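Indole-3-acetic acid-amido synthetase GH3.15 (PDB 6E1Q) conjugates glutamine, and possibly cysteine, to the auxin precursor indole-3-butyric acid, using ATP to activate the acid's carboxylate. Local coordinates at residues 515-519 with 520-524; 431-435 with 436-440. All coordinates share one frame; numbering follows the deposited sequence.

Contact 1 of 2, residues 515-519 with 520-524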
ATOM      1  N   TYR A 515       6.944 -26.169   9.763  1.00 53.95           N
ATOM      2  CA  TYR A 515       5.721 -26.730   9.198  1.00 52.36           C
ATOM      3  C   TYR A 515       5.979 -28.114   8.614  1.00 51.48           C
ATOM      4  O   TYR A 515       5.252 -29.072   8.898  1.00 57.96           O
ATOM      5  CB  TYR A 515       5.150 -25.797   8.118  1.00 49.32           C
ATOM      6  CG  TYR A 515       3.874 -26.335   7.501  1.00 48.92           C
ATOM      7  CD1 TYR A 515       3.913 -27.213   6.412  1.00 52.26           C
ATOM      8  CD2 TYR A 515       2.629 -25.998   8.027  1.00 43.83           C
ATOM      9  CE1 TYR A 515       2.742 -27.730   5.861  1.00 37.42           C
ATOM     10  CE2 TYR A 515       1.457 -26.500   7.481  1.00 41.58           C
ATOM     11  CZ  TYR A 515       1.527 -27.364   6.396  1.00 42.66           C
ATOM     12  OH  TYR A 515       0.376 -27.877   5.863  1.00 46.55           O
ATOM     13  N   ARG A 516       7.017 -28.238   7.790  1.00 43.68           N
ATOM     14  CA  ARG A 516       7.182 -29.470   7.031  1.00 49.88           C
ATOM     15  C   ARG A 516       7.615 -30.616   7.936  1.00 58.62           C
ATOM     16  O   ARG A 516       7.129 -31.745   7.789  1.00 57.65           O
ATOM     17  CB  ARG A 516       8.171 -29.245   5.890  1.00 50.80           C
ATOM     18  CG  ARG A 516       7.565 -28.413   4.764  1.00 44.94           C
ATOM     19  CD  ARG A 516       8.516 -28.232   3.587  1.00 42.85           C
ATOM     20  NE  ARG A 516       9.532 -27.221   3.865  1.00 48.69           N
ATOM     21  CZ  ARG A 516      10.773 -27.493   4.251  1.00 54.36           C
ATOM     22  NH1 ARG A 516      11.167 -28.749   4.407  1.00 54.89           N
ATOM     23  NH2 ARG A 516      11.623 -26.504   4.483  1.00 62.97           N
ATOM     24  N   LYS A 517       8.503 -30.338   8.896  1.00 63.12           N
ATOM     25  CA  LYS A 517       8.828 -31.337   9.909  1.00 68.91           C
ATOM     26  C   LYS A 517       7.584 -31.727  10.699  1.00 70.83           C
ATOM     27  O   LYS A 517       7.385 -32.905  11.020  1.00 75.14           O
ATOM     28  CB  LYS A 517       9.923 -30.808  10.836  1.00 67.69           C
ATOM     29  CG  LYS A 517      10.412 -31.822  11.848  1.00 70.95           C
ATOM     30  CD  LYS A 517       9.897 -31.589  13.243  1.00 76.23           C
ATOM     31  CE  LYS A 517      10.988 -31.928  14.254  1.00 82.08           C
ATOM     32  NZ  LYS A 517      10.457 -32.025  15.634  1.00 84.97           N
ATOM     33  N   GLY A 518       6.722 -30.751  10.999  1.00 66.61           N
ATOM     34  CA  GLY A 518       5.456 -31.065  11.637  1.00 57.47           C
ATOM     35  C   GLY A 518       4.610 -32.020  10.816  1.00 61.02           C
ATOM     36  O   GLY A 518       3.973 -32.925  11.358  1.00 65.03           O
ATOM     37  N   ARG A 519       4.591 -31.833   9.495  1.00 61.18           N
ATOM     38  CA  ARG A 519       3.780 -32.693   8.643  1.00 61.98           C
ATOM     39  C   ARG A 519       4.407 -34.074   8.509  1.00 67.10           C
ATOM     40  O   ARG A 519       3.725 -35.096   8.645  1.00 63.61           O
ATOM     41  CB  ARG A 519       3.602 -32.053   7.267  1.00 57.04           C
ATOM     42  CG  ARG A 519       2.426 -31.086   7.188  1.00 53.65           C
ATOM     43  CD  ARG A 519       1.151 -31.879   7.070  1.00 58.93           C
ATOM     44  NE  ARG A 519       0.843 -32.161   5.679  1.00 60.34           N
ATOM     45  CZ  ARG A 519       0.443 -33.341   5.221  1.00 59.14           C
ATOM     46  NH1 ARG A 519       0.301 -34.359   6.051  1.00 55.49           N
ATOM     47  NH2 ARG A 519       0.185 -33.496   3.928  1.00 51.64           N
ATOM     48  N   LYS A 520       5.710 -34.123   8.246  1.00 63.35           N
ATOM     49  CA  LYS A 520       6.332 -35.384   7.874  1.00 67.49           C
ATOM     50  C   LYS A 520       6.766 -36.169   9.104  1.00 73.36           C
ATOM     51  O   LYS A 520       6.480 -37.366   9.217  1.00 79.24           O
ATOM     52  CB  LYS A 520       7.515 -35.120   6.934  1.00 65.19           C
ATOM     53  CG  LYS A 520       8.445 -36.308   6.752  1.00 75.00           C
ATOM     54  CD  LYS A 520       9.732 -35.902   6.045  1.00 80.11           C
ATOM     55  CE  LYS A 520      10.400 -37.104   5.399  1.00 87.87           C
ATOM     56  NZ  LYS A 520       9.383 -38.085   4.938  1.00 90.33           N
ATOM     57  N   ASN A 521       7.414 -35.498  10.052  1.00 69.08           N
ATOM     58  CA  ASN A 521       7.979 -36.167  11.216  1.00 82.36           C
ATOM     59  C   ASN A 521       7.076 -36.077  12.443  1.00 83.95           C
ATOM     60  O   ASN A 521       6.511 -37.084  12.884  1.00 87.72           O
ATOM     61  CB  ASN A 521       9.344 -35.563  11.546  1.00 89.42           C
ATOM     62  CG  ASN A 521      10.105 -36.375  12.556  1.00102.21           C
ATOM     63  OD1 ASN A 521       9.578 -37.327  13.128  1.00114.63           O
ATOM     64  ND2 ASN A 521      11.351 -35.999  12.796  1.00102.60           N
ATOM     65  N   ASP A 522       6.940 -34.866  12.991  1.00 81.39           N
ATOM     66  CA  ASP A 522       6.304 -34.676  14.292  1.00 77.63           C
ATOM     67  C   ASP A 522       4.902 -35.268  14.346  1.00 82.14           C
ATOM     68  O   ASP A 522       4.473 -35.750  15.397  1.00 86.20           O
ATOM     69  CB  ASP A 522       6.246 -33.190  14.620  1.00 84.11           C
ATOM     70  CG  ASP A 522       7.518 -32.680  15.235  1.00 96.00           C
ATOM     71  OD1 ASP A 522       8.435 -33.497  15.454  1.00 96.90           O
ATOM     72  OD2 ASP A 522       7.606 -31.455  15.488  1.00101.49           O
ATOM     73  N   LYS A 523       4.157 -35.187  13.239  1.00 86.52           N
ATOM     74  CA  LYS A 523       2.786 -35.693  13.074  1.00 88.22           C
ATOM     75  C   LYS A 523       1.724 -34.780  13.686  1.00 85.75           C
ATOM     76  O   LYS A 523       0.547 -35.160  13.722  1.00 83.34           O
ATOM     77  CB  LYS A 523       2.638 -37.111  13.647  1.00 96.45           C
ATOM     78  CG  LYS A 523       1.361 -37.853  13.283  1.00101.28           C
ATOM     79  CD  LYS A 523       1.057 -37.724  11.805  1.00 92.30           C
ATOM     80  CE  LYS A 523       2.106 -38.447  10.982  1.00 87.95           C
ATOM     81  NZ  LYS A 523       1.690 -39.852  10.729  1.00 88.76           N
ATOM     82  N   ASN A 524       2.070 -33.578  14.148  1.00 86.80           N
ATOM     83  CA  ASN A 524       1.059 -32.735  14.779  1.00 83.46           C
ATOM     84  C   ASN A 524       0.353 -31.791  13.812  1.00 73.24           C
ATOM     85  O   ASN A 524      -0.567 -31.075  14.230  1.00 74.19           O
ATOM     86  CB  ASN A 524       1.664 -31.899  15.912  1.00 85.07           C
ATOM     87  CG  ASN A 524       2.927 -31.181  15.500  1.00 87.75           C
ATOM     88  OD1 ASN A 524       4.021 -31.535  15.921  1.00 88.84           O
ATOM     89  ND2 ASN A 524       2.784 -30.186  14.631  1.00 82.99           N
TER
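Lys517 O takes two backbone N-H groups at once, and they come to it from opposite faces of its carbonyl plane. Asn521 N stands 2.8 Å from Lys517 O, the ordinary four-residue helical step, though the bond is bent to 140° at the hydrogen. Asp522 N is just as close to Lys517 O and a little straighter at 154°, but it spans five residues. One residue earlier the helix is still regular, with Lys520 N bonded to Arg516 O. The wider spacing persists one residue further, where Lys523 N lies 2.9 Å from Gly518 O. Helix 513-522, in the GH3 C-terminal domain and away from the ligand and ATP sites, thus ends in a pi-type turn; Lys523, the first residue to leave helical geometry, has positive phi.

On the outside of this widened turn, Lys517 reaches forward to Asp522. Its CG lies anti to the backbone N (chi1 -175°) and touches Asn521 CB; bends at chi2 and chi3 then swing the chain across the carboxylate, with CD 3.2 Å from Asp522 OD2. The ammonium closes a salt bridge, Lys517 NZ to Asp522 OD1 at 2.5 Å, meeting that oxygen on its syn side and somewhat out of the carboxylate plane. Lys517 NZ is also 2.9 Å from Asp522 OD2, so it faces both oxygens. Asp522 CB meanwhile rests 3.7 Å from Gly518 CA, at a helix position that has no side chain.

Arg519 heads the other way: its guanidinium pairs with Glu508 of the preceding helix, whose OE2 also receives the hydroxyl of Tyr515. Arg516 bonds to the backbone oxygens of Leu511 and Ser585.

Contact 2 of 2, residues 431-435 with 436-440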
ATOM      1  N   VAL A 431       1.089 -15.129  10.268  1.00 45.46           N
ATOM      2  CA  VAL A 431      -0.310 -15.197   9.865  1.00 41.54           C
ATOM      3  C   VAL A 431      -0.967 -16.528  10.230  1.00 51.42           C
ATOM      4  O   VAL A 431      -2.200 -16.569  10.380  1.00 47.63           O
ATOM      5  CB  VAL A 431      -0.486 -14.913   8.358  1.00 42.66           C
ATOM      6  CG1 VAL A 431       0.054 -13.535   7.996  1.00 47.48           C
ATOM      7  CG2 VAL A 431       0.189 -15.984   7.527  1.00 43.38           C
ATOM      8  N   LEU A 432      -0.203 -17.607  10.383  1.00 47.85           N
ATOM      9  CA  LEU A 432      -0.778 -18.900  10.728  1.00 47.61           C
ATOM     10  C   LEU A 432       0.105 -19.618  11.738  1.00 52.07           C
ATOM     11  O   LEU A 432       1.335 -19.587  11.634  1.00 57.37           O
ATOM     12  CB  LEU A 432      -0.965 -19.780   9.483  1.00 42.45           C
ATOM     13  CG  LEU A 432      -1.953 -19.255   8.449  1.00 41.77           C
ATOM     14  CD1 LEU A 432      -1.774 -20.012   7.101  1.00 39.33           C
ATOM     15  CD2 LEU A 432      -3.378 -19.344   8.981  1.00 39.89           C
ATOM     16  N   SER A 433      -0.538 -20.274  12.707  1.00 50.87           N
ATOM     17  CA  SER A 433       0.179 -21.024  13.739  1.00 59.30           C
ATOM     18  C   SER A 433      -0.772 -22.034  14.367  1.00 63.04           C
ATOM     19  O   SER A 433      -1.712 -21.644  15.064  1.00 67.28           O
ATOM     20  CB  SER A 433       0.742 -20.098  14.805  1.00 58.95           C
ATOM     21  OG  SER A 433       1.373 -20.881  15.803  1.00 66.35           O
ATOM     22  N   ILE A 434      -0.524 -23.318  14.130  1.00 66.00           N
ATOM     23  CA  ILE A 434      -1.261 -24.346  14.855  1.00 75.23           C
ATOM     24  C   ILE A 434      -0.709 -24.497  16.268  1.00 84.32           C
ATOM     25  O   ILE A 434      -1.458 -24.424  17.250  1.00 85.41           O
ATOM     26  CB  ILE A 434      -1.232 -25.670  14.073  1.00 71.88           C
ATOM     27  CG1 ILE A 434      -2.006 -25.502  12.767  1.00 62.69           C
ATOM     28  CG2 ILE A 434      -1.804 -26.809  14.920  1.00 75.55           C
ATOM     29  CD1 ILE A 434      -1.839 -26.620  11.807  1.00 60.89           C
ATOM     30  N   ASP A 435       0.606 -24.681  16.397  1.00 85.34           N
ATOM     31  CA  ASP A 435       1.233 -24.619  17.710  1.00 87.50           C
ATOM     32  C   ASP A 435       2.596 -23.949  17.600  1.00 78.28           C
ATOM     33  O   ASP A 435       2.702 -22.729  17.785  1.00 78.46           O
ATOM     34  CB  ASP A 435       1.352 -26.019  18.328  1.00 97.90           C
ATOM     35  CG  ASP A 435       2.308 -26.068  19.516  1.00107.37           C
ATOM     36  OD1 ASP A 435       2.097 -25.293  20.476  1.00106.88           O
ATOM     37  OD2 ASP A 435       3.244 -26.905  19.501  1.00108.43           O
ATOM     38  N   MET A 436       3.639 -24.722  17.279  1.00 72.74           N
ATOM     39  CA  MET A 436       4.985 -24.176  17.183  1.00 77.56           C
ATOM     40  C   MET A 436       5.356 -23.864  15.749  1.00 73.62           C
ATOM     41  O   MET A 436       6.392 -23.236  15.512  1.00 75.38           O
ATOM     42  CB  MET A 436       6.015 -25.143  17.836  1.00 98.22           C
ATOM     43  CG  MET A 436       7.497 -24.758  17.727  1.00109.38           C
ATOM     44  SD  MET A 436       8.606 -26.088  18.214  1.00121.21           S
ATOM     45  CE  MET A 436       7.626 -27.533  17.901  1.00117.87           C
ATOM     46  N   ASP A 437       4.504 -24.247  14.798  1.00 72.93           N
ATOM     47  CA  ASP A 437       4.586 -23.692  13.459  1.00 62.56           C
ATOM     48  C   ASP A 437       4.227 -22.211  13.530  1.00 60.41           C
ATOM     49  O   ASP A 437       3.247 -21.828  14.182  1.00 61.10           O
ATOM     50  CB  ASP A 437       3.640 -24.430  12.503  1.00 62.40           C
ATOM     51  CG  ASP A 437       2.208 -24.491  13.009  1.00 66.76           C
ATOM     52  OD1 ASP A 437       1.969 -25.130  14.061  1.00 69.65           O
ATOM     53  OD2 ASP A 437       1.324 -23.904  12.348  1.00 62.26           O
ATOM     54  N   LYS A 438       5.064 -21.369  12.933  1.00 55.17           N
ATOM     55  CA  LYS A 438       4.810 -19.931  12.842  1.00 60.17           C
ATOM     56  C   LYS A 438       5.003 -19.547  11.375  1.00 59.70           C
ATOM     57  O   LYS A 438       6.125 -19.276  10.935  1.00 58.23           O
ATOM     58  CB  LYS A 438       5.726 -19.129  13.770  1.00 66.96           C
ATOM     59  CG  LYS A 438       5.635 -19.486  15.255  1.00 73.29           C
ATOM     60  CD  LYS A 438       4.222 -19.336  15.813  1.00 76.42           C
ATOM     61  CE  LYS A 438       4.227 -19.377  17.345  1.00 77.77           C
ATOM     62  NZ  LYS A 438       2.892 -19.708  17.940  1.00 72.34           N
ATOM     63  N   THR A 439       3.911 -19.522  10.609  1.00 49.50           N
ATOM     64  CA  THR A 439       4.003 -19.236   9.185  1.00 46.59           C
ATOM     65  C   THR A 439       3.836 -17.738   8.966  1.00 44.34           C
ATOM     66  O   THR A 439       2.827 -17.146   9.369  1.00 42.70           O
ATOM     67  CB  THR A 439       2.971 -20.036   8.399  1.00 45.07           C
ATOM     68  OG1 THR A 439       3.256 -21.433   8.549  1.00 44.22           O
ATOM     69  CG2 THR A 439       3.005 -19.645   6.909  1.00 39.60           C
ATOM     70  N   TYR A 440       4.834 -17.132   8.338  1.00 41.66           N
ATOM     71  CA  TYR A 440       4.856 -15.700   8.115  1.00 39.08           C
ATOM     72  C   TYR A 440       4.130 -15.362   6.825  1.00 46.61           C
ATOM     73  O   TYR A 440       3.981 -16.200   5.924  1.00 41.73           O
ATOM     74  CB  TYR A 440       6.298 -15.186   8.060  1.00 42.14           C
ATOM     75  CG  TYR A 440       6.945 -15.068   9.425  1.00 47.37           C
ATOM     76  CD1 TYR A 440       7.416 -16.195  10.092  1.00 55.08           C
ATOM     77  CD2 TYR A 440       7.037 -13.833  10.070  1.00 47.89           C
ATOM     78  CE1 TYR A 440       7.996 -16.091  11.346  1.00 63.42           C
ATOM     79  CE2 TYR A 440       7.614 -13.717  11.332  1.00 43.27           C
ATOM     80  CZ  TYR A 440       8.088 -14.852  11.957  1.00 56.81           C
ATOM     81  OH  TYR A 440       8.657 -14.761  13.197  1.00 61.27           O
TER
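Asp437 folds its carboxylate back over the turn and receives two successive backbone N-H groups, one on each oxygen. Ile434 N lies 2.6 Å from Asp437 OD2, and Asp435 N lies 2.7 Å from Asp437 OD1. Both bonds are almost straight at the hydrogen, 176° and 173°, and both use the syn side of the carboxylate, although each donor sits well out of its plane. With chi1 at 53°, CG stands between the backbone N and carbonyl carbon of Asp437, which turns the group back toward the 431-435 side; Ile434 CB then packs 3.2 Å from Asp437 OD1.

Ser433 spans the same gap with its hydroxyl. Ser433 OG donates to Asp437 O at 2.7 Å, nearly in line with the C=O, and accepts from Lys438 NZ at 2.9 Å. The lysine chain, bent at chi2, passes beside the serine so that its ammonium also meets Asp435 O at 3.0 Å.

These bonds close the loop of a two-stranded antiparallel beta hairpin, strands 430-432 and 439-440. Leu432 and Thr439 form its hydrogen-bonded pair, Thr439 N to Leu432 O at 2.8 Å. The same pair carries a classic beta bulge: Val431 N and Leu432 N both donate to Thr439 O.

Further out, the Tyr478 hydroxyl binds both Asp437 OD2 and Thr439 OG1, linking the carboxylate to the threonine. Leu432 and Ile434 pack on Tyr478 and Val469 of the neighbouring strands, and Val431 leans on Leu444 of helix 441-452, for which Tyr440 is the N-cap.

In the fold
From the N terminus, the chain passes the ligand-binding regions before strand 430-432, where contact 2 closes a short hairpin loop and hands over to helix 441-452. It then runs through strands 461-470 and 477-485 and helix 497-510 before contact 1 finishes helix 513-522. The contacts follow in series, neither nested nor crossed. The centres of contact 1 and contact 2 lie about 13 Å apart, and the nearest atoms of contact 1 and contact 2 are about 4 Å apart without touching. Tyr478 joins the two neighbourhoods: its hydroxyl holds the hairpin, while its ring meets that of Tyr515. Ile525, just beyond contact 1, touches side chains from both, so hairpin, helix end and strand 477-485 share one corner.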